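Long-range contacts in proline dehydrogenase (Bradyrhizobium japonicum USDA 110, PDB 3HAZ), which probably oxidises proline to glutamate in two steps, pairing an FAD-dependent proline dehydrogenase with an NAD-dependent aldehyde dehydrogenase in one chain: residues Ile764-Ala769 and Leu799-Glu804; Ser795-Leu800 and Pro890-Val895; Asp307-Ala312 and Arg336-Arg341. All coordinates share one frame; numbering follows the deposited sequence.

Contact 1: residues Ile764-Ala769 and Leu799-Glu804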
loop_
_atom_site.group_PDB
_atom_site.type_symbol
_atom_site.label_atom_id
_atom_site.label_comp_id
_atom_site.label_asym_id
_atom_site.label_seq_id
_atom_site.Cartn_x
_atom_site.Cartn_y
_atom_site.Cartn_z
ATOM N N ILE A 764 -31.684 10.775 38.583
ATOM C CA ILE A 764 -32.645 9.807 39.090
ATOM C C ILE A 764 -32.650 8.697 38.048
ATOM O O ILE A 764 -33.444 8.699 37.105
ATOM C CB ILE A 764 -34.039 10.443 39.304
ATOM C CG1 ILE A 764 -33.908 11.672 40.212
ATOM C CG2 ILE A 764 -35.016 9.425 39.895
ATOM C CD1 ILE A 764 -35.212 12.396 40.512
ATOM N N ASN A 765 -31.712 7.769 38.203
ATOM C CA ASN A 765 -31.419 6.795 37.161
ATOM C C ASN A 765 -32.389 5.618 37.173
ATOM O O ASN A 765 -32.607 4.995 38.211
ATOM C CB ASN A 765 -29.966 6.322 37.283
ATOM C CG ASN A 765 -28.983 7.484 37.356
ATOM O OD1 ASN A 765 -29.070 8.431 36.577
ATOM N ND2 ASN A 765 -28.057 7.422 38.304
ATOM N N ALA A 766 -32.964 5.332 36.008
ATOM C CA ALA A 766 -33.949 4.272 35.851
ATOM C C ALA A 766 -33.351 3.054 35.173
ATOM O O ALA A 766 -32.323 3.140 34.497
ATOM C CB ALA A 766 -35.142 4.775 35.034
ATOM N N MET A 767 -34.006 1.917 35.369
ATOM C CA MET A 767 -33.767 0.735 34.556
ATOM C C MET A 767 -35.107 0.226 34.044
ATOM O O MET A 767 -36.097 0.228 34.771
ATOM C CB MET A 767 -33.065 -0.369 35.348
ATOM C CG MET A 767 -32.966 -1.681 34.569
ATOM S SD MET A 767 -32.116 -3.006 35.450
ATOM C CE MET A 767 -30.414 -2.439 35.408
ATOM N N ILE A 768 -35.139 -0.200 32.787
ATOM C CA ILE A 768 -36.329 -0.832 32.241
ATOM C C ILE A 768 -36.027 -2.302 31.976
ATOM O O ILE A 768 -35.091 -2.632 31.243
ATOM C CB ILE A 768 -36.790 -0.149 30.945
ATOM C CG1 ILE A 768 -36.999 1.352 31.179
ATOM C CG2 ILE A 768 -38.061 -0.803 30.415
ATOM C CD1 ILE A 768 -37.332 2.125 29.910
ATOM N N ALA A 769 -36.793 -3.183 32.611
ATOM C CA ALA A 769 -36.648 -4.620 32.396
ATOM C C ALA A 769 -37.970 -5.222 31.916
ATOM O O ALA A 769 -38.990 -5.089 32.596
ATOM C CB ALA A 769 -36.179 -5.308 33.683
ATOM N N LEU A 799 -34.486 3.834 40.193
ATOM C CA LEU A 799 -35.855 3.508 39.814
ATOM C C LEU A 799 -35.943 2.352 38.818
ATOM O O LEU A 799 -35.591 2.503 37.654
ATOM C CB LEU A 799 -36.545 4.745 39.239
ATOM C CG LEU A 799 -38.023 4.579 38.891
ATOM C CD1 LEU A 799 -38.784 4.041 40.092
ATOM C CD2 LEU A 799 -38.608 5.906 38.429
ATOM N N LEU A 800 -36.427 1.201 39.278
ATOM C CA LEU A 800 -36.602 0.047 38.397
ATOM C C LEU A 800 -38.025 -0.037 37.863
ATOM O O LEU A 800 -38.977 -0.086 38.640
ATOM C CB LEU A 800 -36.258 -1.256 39.131
ATOM C CG LEU A 800 -36.552 -2.575 38.400
ATOM C CD1 LEU A 800 -35.678 -2.755 37.150
ATOM C CD2 LEU A 800 -36.363 -3.742 39.347
ATOM N N PHE A 801 -38.162 -0.043 36.538
ATOM C CA PHE A 801 -39.431 -0.362 35.892
ATOM C C PHE A 801 -39.382 -1.827 35.455
ATOM O O PHE A 801 -38.448 -2.242 34.772
ATOM C CB PHE A 801 -39.664 0.518 34.662
ATOM C CG PHE A 801 -39.866 1.978 34.967
ATOM C CD1 PHE A 801 -41.137 2.482 35.222
ATOM C CD2 PHE A 801 -38.791 2.859 34.958
ATOM C CE1 PHE A 801 -41.331 3.828 35.472
ATOM C CE2 PHE A 801 -38.977 4.204 35.217
ATOM C CZ PHE A 801 -40.247 4.692 35.472
ATOM N N VAL A 802 -40.379 -2.609 35.852
ATOM C CA VAL A 802 -40.414 -4.033 35.533
ATOM C C VAL A 802 -41.805 -4.429 35.043
ATOM O O VAL A 802 -42.810 -4.023 35.630
ATOM C CB VAL A 802 -40.052 -4.884 36.761
ATOM C CG1 VAL A 802 -40.942 -4.506 37.943
ATOM C CG2 VAL A 802 -40.189 -6.365 36.429
ATOM N N GLN A 803 -41.868 -5.198 33.959
ATOM C CA GLN A 803 -43.154 -5.570 33.378
ATOM C C GLN A 803 -43.926 -6.432 34.369
ATOM O O GLN A 803 -43.343 -7.253 35.075
ATOM C CB GLN A 803 -42.985 -6.284 32.029
ATOM C CG GLN A 803 -42.912 -5.342 30.835
ATOM C CD GLN A 803 -42.663 -6.067 29.511
ATOM O OE1 GLN A 803 -42.486 -7.283 29.479
ATOM N NE2 GLN A 803 -42.646 -5.315 28.416
ATOM N N GLU A 804 -45.237 -6.227 34.433
ATOM C CA GLU A 804 -46.049 -6.837 35.484
ATOM C C GLU A 804 -45.996 -8.363 35.508
ATOM O O GLU A 804 -46.034 -8.966 36.580
ATOM C CB GLU A 804 -47.498 -6.348 35.397
ATOM C CG GLU A 804 -48.195 -6.719 34.102
ATOM C CD GLU A 804 -49.541 -6.037 33.960
ATOM O OE1 GLU A 804 -49.957 -5.346 34.916
ATOM O OE2 GLU A 804 -50.178 -6.189 32.893
#
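Strands 765-769 and 797-803 run parallel, their local axes 4.6 Å apart and inclined by 16°, and five backbone hydrogen bonds alternate between them from Leu799 N to Asn765 O at one end to Gln803 N to Ala769 O at the other. The straightest joins Phe801 N to Met767 O (2.7 Å, 167° at the hydrogen), with the donor nearly along the C=O axis. Side chains then segregate by face. Ala766, Ile768, Leu799 and Phe801 share one side, where the Phe801 ring, its CG anti to the carbonyl carbon (chi1 -67°), presents its CD2-CE2 edge: Ala766 CB lies in the ring plane 3.9 Å from CE2, and Met767 O borders the same edge, 3.8 Å from CD2. Met767, Ala769, Leu800 and Val802 occupy the other side. There Met767 and Leu800, each with CG anti to the backbone N, lie alongside one another, and the Leu800 methyl CD1 rests 3.9 Å from Met767 CG. Helix 775-787 links the two strands as a beta-alpha-beta unit, and Val905 and Ile909 of helix 902-911 pack on Ile768 and Phe801. An alanine at Phe801 would remove the ring that meets Ala766 CB, Val905 and Ile909, and would probably loosen the packing of helix 902-911 on this face. Strand 917-921 flanks strand 765-769 on the side away from strand 797-803.

Contact 2: residues Ser795-Leu800 and Pro890-Val895. With SO4 (sulfate ion), chain E.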
loop_
_atom_site.group_PDB
_atom_site.type_symbol
_atom_site.label_atom_id
_atom_site.label_comp_id
_atom_site.label_asym_id
_atom_site.label_seq_id
_atom_site.Cartn_x
_atom_site.Cartn_y
_atom_site.Cartn_z
ATOM N N SER A 795 -24.135 7.264 39.136
ATOM C CA SER A 795 -24.702 6.398 38.105
ATOM C C SER A 795 -25.700 5.378 38.664
ATOM O O SER A 795 -26.321 4.626 37.907
ATOM C CB SER A 795 -23.578 5.636 37.421
ATOM O OG SER A 795 -22.869 4.873 38.379
ATOM N N ALA A 796 -25.841 5.349 39.985
ATOM C CA ALA A 796 -26.592 4.289 40.658
ATOM C C ALA A 796 -28.047 4.216 40.231
ATOM O O ALA A 796 -28.693 5.237 39.968
ATOM C CB ALA A 796 -26.504 4.439 42.180
ATOM N N LEU A 797 -28.555 2.989 40.178
ATOM C CA LEU A 797 -29.957 2.744 39.887
ATOM C C LEU A 797 -30.840 3.221 41.039
ATOM O O LEU A 797 -30.636 2.832 42.191
ATOM C CB LEU A 797 -30.181 1.255 39.634
ATOM C CG LEU A 797 -31.637 0.822 39.438
ATOM C CD1 LEU A 797 -32.282 1.554 38.254
ATOM C CD2 LEU A 797 -31.692 -0.676 39.240
ATOM N N ARG A 798 -31.824 4.061 40.722
ATOM C CA ARG A 798 -32.749 4.579 41.725
ATOM C C ARG A 798 -34.177 4.113 41.456
ATOM O O ARG A 798 -34.986 4.009 42.381
ATOM C CB ARG A 798 -32.705 6.115 41.772
ATOM C CG ARG A 798 -31.303 6.704 41.766
ATOM C CD ARG A 798 -30.538 6.321 43.022
ATOM N NE ARG A 798 -29.278 7.056 43.151
ATOM C CZ ARG A 798 -28.368 6.806 44.089
ATOM N NH1 ARG A 798 -27.252 7.519 44.143
ATOM N NH2 ARG A 798 -28.571 5.835 44.973
ATOM N N LEU A 799 -34.486 3.834 40.193
ATOM C CA LEU A 799 -35.855 3.508 39.814
ATOM C C LEU A 799 -35.943 2.352 38.818
ATOM O O LEU A 799 -35.591 2.503 37.654
ATOM C CB LEU A 799 -36.545 4.745 39.239
ATOM C CG LEU A 799 -38.023 4.579 38.891
ATOM C CD1 LEU A 799 -38.784 4.041 40.092
ATOM C CD2 LEU A 799 -38.608 5.906 38.429
ATOM N N LEU A 800 -36.427 1.201 39.278
ATOM C CA LEU A 800 -36.602 0.047 38.397
ATOM C C LEU A 800 -38.025 -0.037 37.863
ATOM O O LEU A 800 -38.977 -0.086 38.640
ATOM C CB LEU A 800 -36.258 -1.256 39.131
ATOM C CG LEU A 800 -36.552 -2.575 38.400
ATOM C CD1 LEU A 800 -35.678 -2.755 37.150
ATOM C CD2 LEU A 800 -36.363 -3.742 39.347
ATOM N N PRO A 890 -28.446 3.510 49.437
ATOM C CA PRO A 890 -28.823 2.149 49.017
ATOM C C PRO A 890 -30.336 1.976 48.977
ATOM O O PRO A 890 -30.854 1.098 49.654
ATOM C CB PRO A 890 -28.272 1.259 50.142
ATOM C CG PRO A 890 -27.705 2.187 51.205
ATOM C CD PRO A 890 -28.130 3.588 50.873
ATOM N N ILE A 891 -31.034 2.791 48.196
ATOM C CA ILE A 891 -32.487 2.789 48.237
ATOM C C ILE A 891 -33.106 2.636 46.856
ATOM O O ILE A 891 -33.122 3.576 46.057
ATOM C CB ILE A 891 -33.026 4.058 48.932
ATOM C CG1 ILE A 891 -32.400 4.193 50.324
ATOM C CG2 ILE A 891 -34.555 4.012 49.016
ATOM C CD1 ILE A 891 -32.653 5.527 50.991
ATOM N N LEU A 892 -33.617 1.438 46.583
ATOM C CA LEU A 892 -34.225 1.143 45.292
ATOM C C LEU A 892 -35.726 1.425 45.307
ATOM O O LEU A 892 -36.428 1.050 46.245
ATOM C CB LEU A 892 -33.979 -0.321 44.914
ATOM C CG LEU A 892 -34.608 -0.791 43.608
ATOM C CD1 LEU A 892 -33.897 -0.131 42.428
ATOM C CD2 LEU A 892 -34.533 -2.306 43.505
ATOM N N HIS A 893 -36.209 2.091 44.263
ATOM C CA HIS A 893 -37.638 2.281 44.073
ATOM C C HIS A 893 -38.061 1.479 42.848
ATOM O O HIS A 893 -37.339 1.445 41.851
ATOM C CB HIS A 893 -37.972 3.764 43.890
ATOM C CG HIS A 893 -37.403 4.643 44.957
ATOM N ND1 HIS A 893 -36.095 5.079 44.942
ATOM C CD2 HIS A 893 -37.958 5.159 46.081
ATOM C CE1 HIS A 893 -35.872 5.833 46.004
ATOM N NE2 HIS A 893 -36.984 5.896 46.712
ATOM N N VAL A 894 -39.220 0.822 42.931
ATOM C CA VAL A 894 -39.705 -0.022 41.842
ATOM C C VAL A 894 -41.122 0.334 41.401
ATOM O O VAL A 894 -42.006 0.563 42.223
ATOM C CB VAL A 894 -39.679 -1.516 42.228
ATOM C CG1 VAL A 894 -40.142 -2.375 41.054
ATOM C CG2 VAL A 894 -38.286 -1.927 42.689
ATOM N N VAL A 895 -41.327 0.373 40.092
ATOM C CA VAL A 895 -42.653 0.549 39.520
ATOM C C VAL A 895 -42.912 -0.596 38.530
ATOM O O VAL A 895 -42.088 -0.859 37.654
ATOM C CB VAL A 895 -42.759 1.895 38.773
ATOM C CG1 VAL A 895 -44.069 1.978 37.999
ATOM C CG2 VAL A 895 -42.620 3.057 39.742
HETATM S S SO4 E . -19.581 5.131 38.154
HETATM O O1 SO4 E . -19.986 4.937 36.760
HETATM O O2 SO4 E . -19.979 6.472 38.582
HETATM O O3 SO4 E . -20.222 4.149 39.021
HETATM O O4 SO4 E . -18.133 4.965 38.255
#
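The imidazole of His893 stands edge-on to the backbone of Arg798, with CG beside its own backbone N (chi1 -51°), so that ND1 and N of one residue converge on a single carbonyl. Both reach Arg798 O at 3.0 Å, but differently: ND1 meets it in the carbonyl plane, with the oxygen only 3° out of the ring plane, whereas His893 N lies above the carbonyl plane. This double grip fixes the rotation of the ring and directs NE2 to His848 NE2, whose ring meets it at about 75°. Were His893 neutral, NE2 would probably accept in that bond. Further along, Leu800 N donates to His893 O, and Leu800 O receives Val895 N at 2.8 Å. The aliphatic groups divide around this backbone. Leu797 and Leu892 cross obliquely, the methyl Leu892 CD1 lying 3.9 Å from Leu797 CG, and both rest on Val782 of helix 775-787. On the opposite face Leu799 CD1 touches Val895 CG2 at 4.0 Å. Ahead of these pairs, Ala796 CB sits over the centre of the Arg798 guanidinium, whose NH1 bonds Gly791 O. Ser795 OG bonds O3 of a sulfate at 2.8 Å; the ion, probably from the crystallisation liquor, may mark an anion-binding place near the active site. Strand 797-803 closely follows Cys794, the predicted nucleophile, and its pairing with strand 891-897 belongs to the parallel core of the aldehyde dehydrogenase catalytic domain.

Contact 3: residues Asp307-Ala312 and Arg336-Arg341. With FAD (flavin-adenine dinucleotide), chain C.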
loop_
_atom_site.group_PDB
_atom_site.type_symbol
_atom_site.label_atom_id
_atom_site.label_comp_id
_atom_site.label_asym_id
_atom_site.label_seq_id
_atom_site.Cartn_x
_atom_site.Cartn_y
_atom_site.Cartn_z
ATOM N N ASP A 307 -17.863 -45.300 46.515
ATOM C CA ASP A 307 -16.938 -44.970 45.431
ATOM C C ASP A 307 -17.521 -44.003 44.386
ATOM O O ASP A 307 -16.944 -43.823 43.307
ATOM C CB ASP A 307 -16.469 -46.253 44.722
ATOM C CG ASP A 307 -15.771 -47.234 45.661
ATOM O OD1 ASP A 307 -15.307 -46.818 46.745
ATOM O OD2 ASP A 307 -15.681 -48.431 45.305
ATOM N N GLY A 308 -18.650 -43.377 44.697
ATOM C CA GLY A 308 -19.346 -42.561 43.710
ATOM C C GLY A 308 -19.087 -41.062 43.740
ATOM O O GLY A 308 -19.475 -40.344 42.812
ATOM N N PHE A 309 -18.441 -40.577 44.797
ATOM C CA PHE A 309 -18.182 -39.145 44.925
ATOM C C PHE A 309 -17.141 -38.693 43.918
ATOM O O PHE A 309 -16.205 -39.428 43.606
ATOM C CB PHE A 309 -17.725 -38.778 46.337
ATOM C CG PHE A 309 -17.581 -37.296 46.560
ATOM C CD1 PHE A 309 -18.653 -36.540 47.012
ATOM C CD2 PHE A 309 -16.375 -36.657 46.315
ATOM C CE1 PHE A 309 -18.526 -35.178 47.215
ATOM C CE2 PHE A 309 -16.245 -35.290 46.511
ATOM C CZ PHE A 309 -17.321 -34.552 46.964
ATOM N N GLY A 310 -17.305 -37.472 43.418
ATOM C CA GLY A 310 -16.388 -36.941 42.431
ATOM C C GLY A 310 -16.653 -35.506 42.020
ATOM O O GLY A 310 -17.532 -34.825 42.571
ATOM N N LEU A 311 -15.882 -35.050 41.038
ATOM C CA LEU A 311 -15.950 -33.671 40.581
ATOM C C LEU A 311 -15.491 -33.581 39.135
ATOM O O LEU A 311 -14.823 -34.488 38.621
ATOM C CB LEU A 311 -15.051 -32.783 41.433
ATOM C CG LEU A 311 -13.581 -32.738 40.994
ATOM C CD1 LEU A 311 -12.854 -31.576 41.667
ATOM C CD2 LEU A 311 -12.877 -34.055 41.287
ATOM N N ALA A 312 -15.850 -32.477 38.491
ATOM C CA ALA A 312 -15.388 -32.194 37.137
ATOM C C ALA A 312 -14.136 -31.323 37.204
ATOM O O ALA A 312 -13.993 -30.499 38.113
ATOM C CB ALA A 312 -16.477 -31.498 36.334
ATOM N N ARG A 336 -10.013 -42.924 49.649
ATOM C CA ARG A 336 -11.268 -43.059 48.929
ATOM C C ARG A 336 -11.012 -43.356 47.461
ATOM O O ARG A 336 -9.936 -43.075 46.935
ATOM C CB ARG A 336 -12.109 -41.781 49.052
ATOM C CG ARG A 336 -12.308 -41.281 50.478
ATOM C CD ARG A 336 -13.313 -42.129 51.258
ATOM N NE ARG A 336 -13.450 -41.616 52.619
ATOM C CZ ARG A 336 -14.206 -40.571 52.951
ATOM N NH1 ARG A 336 -14.251 -40.161 54.210
ATOM N NH2 ARG A 336 -14.919 -39.936 52.025
ATOM N N LYS A 337 -12.009 -43.952 46.816
ATOM C CA LYS A 337 -12.059 -44.039 45.367
ATOM C C LYS A 337 -12.950 -42.910 44.881
ATOM O O LYS A 337 -14.005 -42.650 45.469
ATOM C CB LYS A 337 -12.661 -45.374 44.930
ATOM C CG LYS A 337 -11.747 -46.574 45.079
ATOM C CD LYS A 337 -12.315 -47.756 44.302
ATOM C CE LYS A 337 -11.269 -48.832 44.083
ATOM N NZ LYS A 337 -11.719 -49.833 43.079
ATOM N N LEU A 338 -12.528 -42.235 43.818
ATOM C CA LEU A 338 -13.295 -41.128 43.266
ATOM C C LEU A 338 -13.572 -41.343 41.791
ATOM O O LEU A 338 -12.778 -41.958 41.077
ATOM C CB LEU A 338 -12.546 -39.802 43.451
ATOM C CG LEU A 338 -12.133 -39.415 44.873
ATOM C CD1 LEU A 338 -11.273 -38.155 44.857
ATOM C CD2 LEU A 338 -13.354 -39.232 45.761
ATOM N N MET A 339 -14.712 -40.840 41.342
ATOM C CA MET A 339 -15.017 -40.781 39.925
ATOM C C MET A 339 -14.827 -39.332 39.484
ATOM O O MET A 339 -15.440 -38.413 40.035
ATOM C CB MET A 339 -16.435 -41.300 39.664
ATOM C CG MET A 339 -16.617 -42.777 40.061
ATOM S SD MET A 339 -18.322 -43.385 40.086
ATOM C CE MET A 339 -18.620 -43.665 38.331
ATOM N N VAL A 340 -13.941 -39.134 38.516
ATOM C CA VAL A 340 -13.493 -37.800 38.151
ATOM C C VAL A 340 -13.785 -37.504 36.687
ATOM O O VAL A 340 -13.293 -38.192 35.796
ATOM C CB VAL A 340 -11.990 -37.655 38.404
ATOM C CG1 VAL A 340 -11.524 -36.259 38.042
ATOM C CG2 VAL A 340 -11.678 -37.985 39.859
ATOM N N ARG A 341 -14.596 -36.481 36.449
ATOM C CA ARG A 341 -14.979 -36.101 35.097
ATOM C C ARG A 341 -14.025 -35.081 34.500
ATOM O O ARG A 341 -13.819 -34.004 35.061
ATOM C CB ARG A 341 -16.394 -35.519 35.074
ATOM C CG ARG A 341 -16.860 -35.173 33.664
ATOM C CD ARG A 341 -18.009 -34.183 33.683
ATOM N NE ARG A 341 -19.185 -34.730 34.344
ATOM C CZ ARG A 341 -20.016 -34.002 35.078
ATOM N NH1 ARG A 341 -19.790 -32.704 35.247
ATOM N NH2 ARG A 341 -21.061 -34.571 35.647
HETATM P PA FAD C . -14.862 -29.460 21.137
HETATM O O1A FAD C . -15.573 -28.781 19.832
HETATM O O2A FAD C . -13.786 -30.382 20.776
HETATM O O5B FAD C . -14.230 -28.278 22.057
HETATM C C5B FAD C . -15.062 -27.214 22.420
HETATM C C4B FAD C . -14.384 -26.378 23.514
HETATM O O4B FAD C . -12.885 -26.090 23.426
HETATM C C3B FAD C . -14.993 -25.476 24.404
HETATM O O3B FAD C . -16.200 -25.858 25.041
HETATM C C2B FAD C . -13.841 -24.899 25.186
HETATM O O2B FAD C . -13.635 -25.400 26.493
HETATM C C1B FAD C . -12.668 -24.983 24.275
HETATM N N9A FAD C . -12.379 -23.840 23.427
HETATM C C8A FAD C . -13.153 -23.309 22.400
HETATM N N7A FAD C . -12.455 -22.268 21.850
HETATM C C5A FAD C . -11.230 -22.160 22.547
HETATM C C6A FAD C . -10.062 -21.222 22.408
HETATM N N6A FAD C . -10.071 -20.171 21.397
HETATM N N1A FAD C . -9.015 -21.344 23.194
HETATM C C2A FAD C . -8.973 -22.358 24.171
HETATM N N3A FAD C . -10.096 -23.257 24.307
HETATM C C4A FAD C . -11.187 -23.129 23.485
HETATM N N1 FAD C . -17.730 -27.810 31.430
HETATM C C2 FAD C . -17.455 -27.096 32.572
HETATM O O2 FAD C . -16.771 -25.903 32.480
HETATM N N3 FAD C . -17.922 -27.574 33.843
HETATM C C4 FAD C . -18.635 -28.737 33.922
HETATM O O4 FAD C . -19.031 -29.237 35.169
HETATM C C4X FAD C . -18.919 -29.488 32.730
HETATM N N5 FAD C . -19.691 -30.767 32.801
HETATM C C5X FAD C . -19.968 -31.489 31.614
HETATM C C6 FAD C . -20.734 -32.742 31.686
HETATM C C7 FAD C . -21.004 -33.464 30.501
HETATM C C7M FAD C . -21.817 -34.746 30.586
HETATM C C8 FAD C . -20.513 -32.968 29.194
HETATM C C8M FAD C . -20.796 -33.729 27.888
HETATM C C9 FAD C . -19.781 -31.770 29.130
HETATM C C9A FAD C . -19.503 -31.006 30.359
HETATM N N10 FAD C . -18.742 -29.756 30.300
HETATM C C10 FAD C . -18.466 -29.025 31.515
HETATM C "C1'" FAD C . -18.078 -29.286 29.042
HETATM C "C2'" FAD C . -18.896 -28.310 28.159
HETATM O "O2'" FAD C . -20.266 -28.333 28.544
HETATM C "C3'" FAD C . -18.681 -28.672 26.680
HETATM O "O3'" FAD C . -19.462 -29.813 26.340
HETATM C "C4'" FAD C . -17.177 -28.965 26.334
HETATM O "O4'" FAD C . -16.232 -28.063 26.796
HETATM C "C5'" FAD C . -16.980 -29.288 24.829
HETATM O "O5'" FAD C . -15.821 -30.067 24.579
HETATM P P FAD C . -15.857 -31.103 23.284
HETATM O O1P FAD C . -14.456 -32.008 23.259
HETATM O O2P FAD C . -17.058 -31.944 23.358
HETATM O O3P FAD C . -16.068 -30.178 21.955
HETATM O O HOH W 1 -14.320 -44.863 48.510
HETATM O O HOH W 2 -16.417 -41.635 46.676
#
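Arg341 NH2 makes two hydrogen bonds, to Ser237 OG and to Tyr443 OH, and the other two nitrogens have one protein partner each: NE bonds Gln418 OE1, and NH1 forms a salt bridge with Asp280 OD1. These partners position the group within the proline dehydrogenase barrel, of the TIM-barrel clan, where strands 309-314 and 338-343 are parallel neighbours joined through helix 320-333 as a beta-alpha-beta unit. Arg341, its CG anti to the backbone N and its chain bent at chi3 (-63°), turns one guanidinium face to the N5/C6 edge of the flavin, FAD C6 lying over that face, offset toward its rim. NH1 comes within 3.1 Å of FAD N5, and FAD O4 lies in the guanidinium plane at its edge. Such a positive charge would probably help to stabilise negative charge building up on the reduced flavin. Ala312 CB fills in beside it, 3.6 Å from FAD O4. The backbone bonds between the strands are Met339 N to Phe309 O and Arg341 N to Leu311 O (3.0 Å), each donor above the carbonyl plane. Between them Gly310 CA makes a CA-H...O contact of 3.0 Å with Met339 O, and in this almost fully extended backbone a side chain would point into that oxygen. On the other face Phe309 and Leu338, like Leu311 and Val340, lie alongside one another, and Leu338 CD2 reaches the edge of the Phe309 ring. Val327 of helix 320-333 covers Leu311, Leu338 and Val340. At the N-terminal end the Asp307 carboxylate crosses the aliphatic part of Lys337 obliquely, its charged atoms not in contact with NZ. One water accepts from Lys337 N and donates to Asp307 OD1 at 2.8 Å. Met339, extended through chi2 (169°), brings SD to 3.9 Å from Gly308 CA.

Contacts 1 and 2 belong to one sheet: strand 797-803 is the shared middle member, with 765-769 on one side and 891-897 on the other, and the two contact centres are 8 Å apart. Asn765, whose side-chain amide probably bonds Ala796 O, ties them together near the predicted active-site loop. Contact 3 comes first along the chain, in the proline dehydrogenase barrel on the opposite side of the chain's centre. Its centre is about 46 Å from those of both others, with no touch. Parallel beta-alpha-beta construction thus recurs in two separate modules, one bordering FAD and the other close to NAD, consistent with two catalytic steps in one polypeptide.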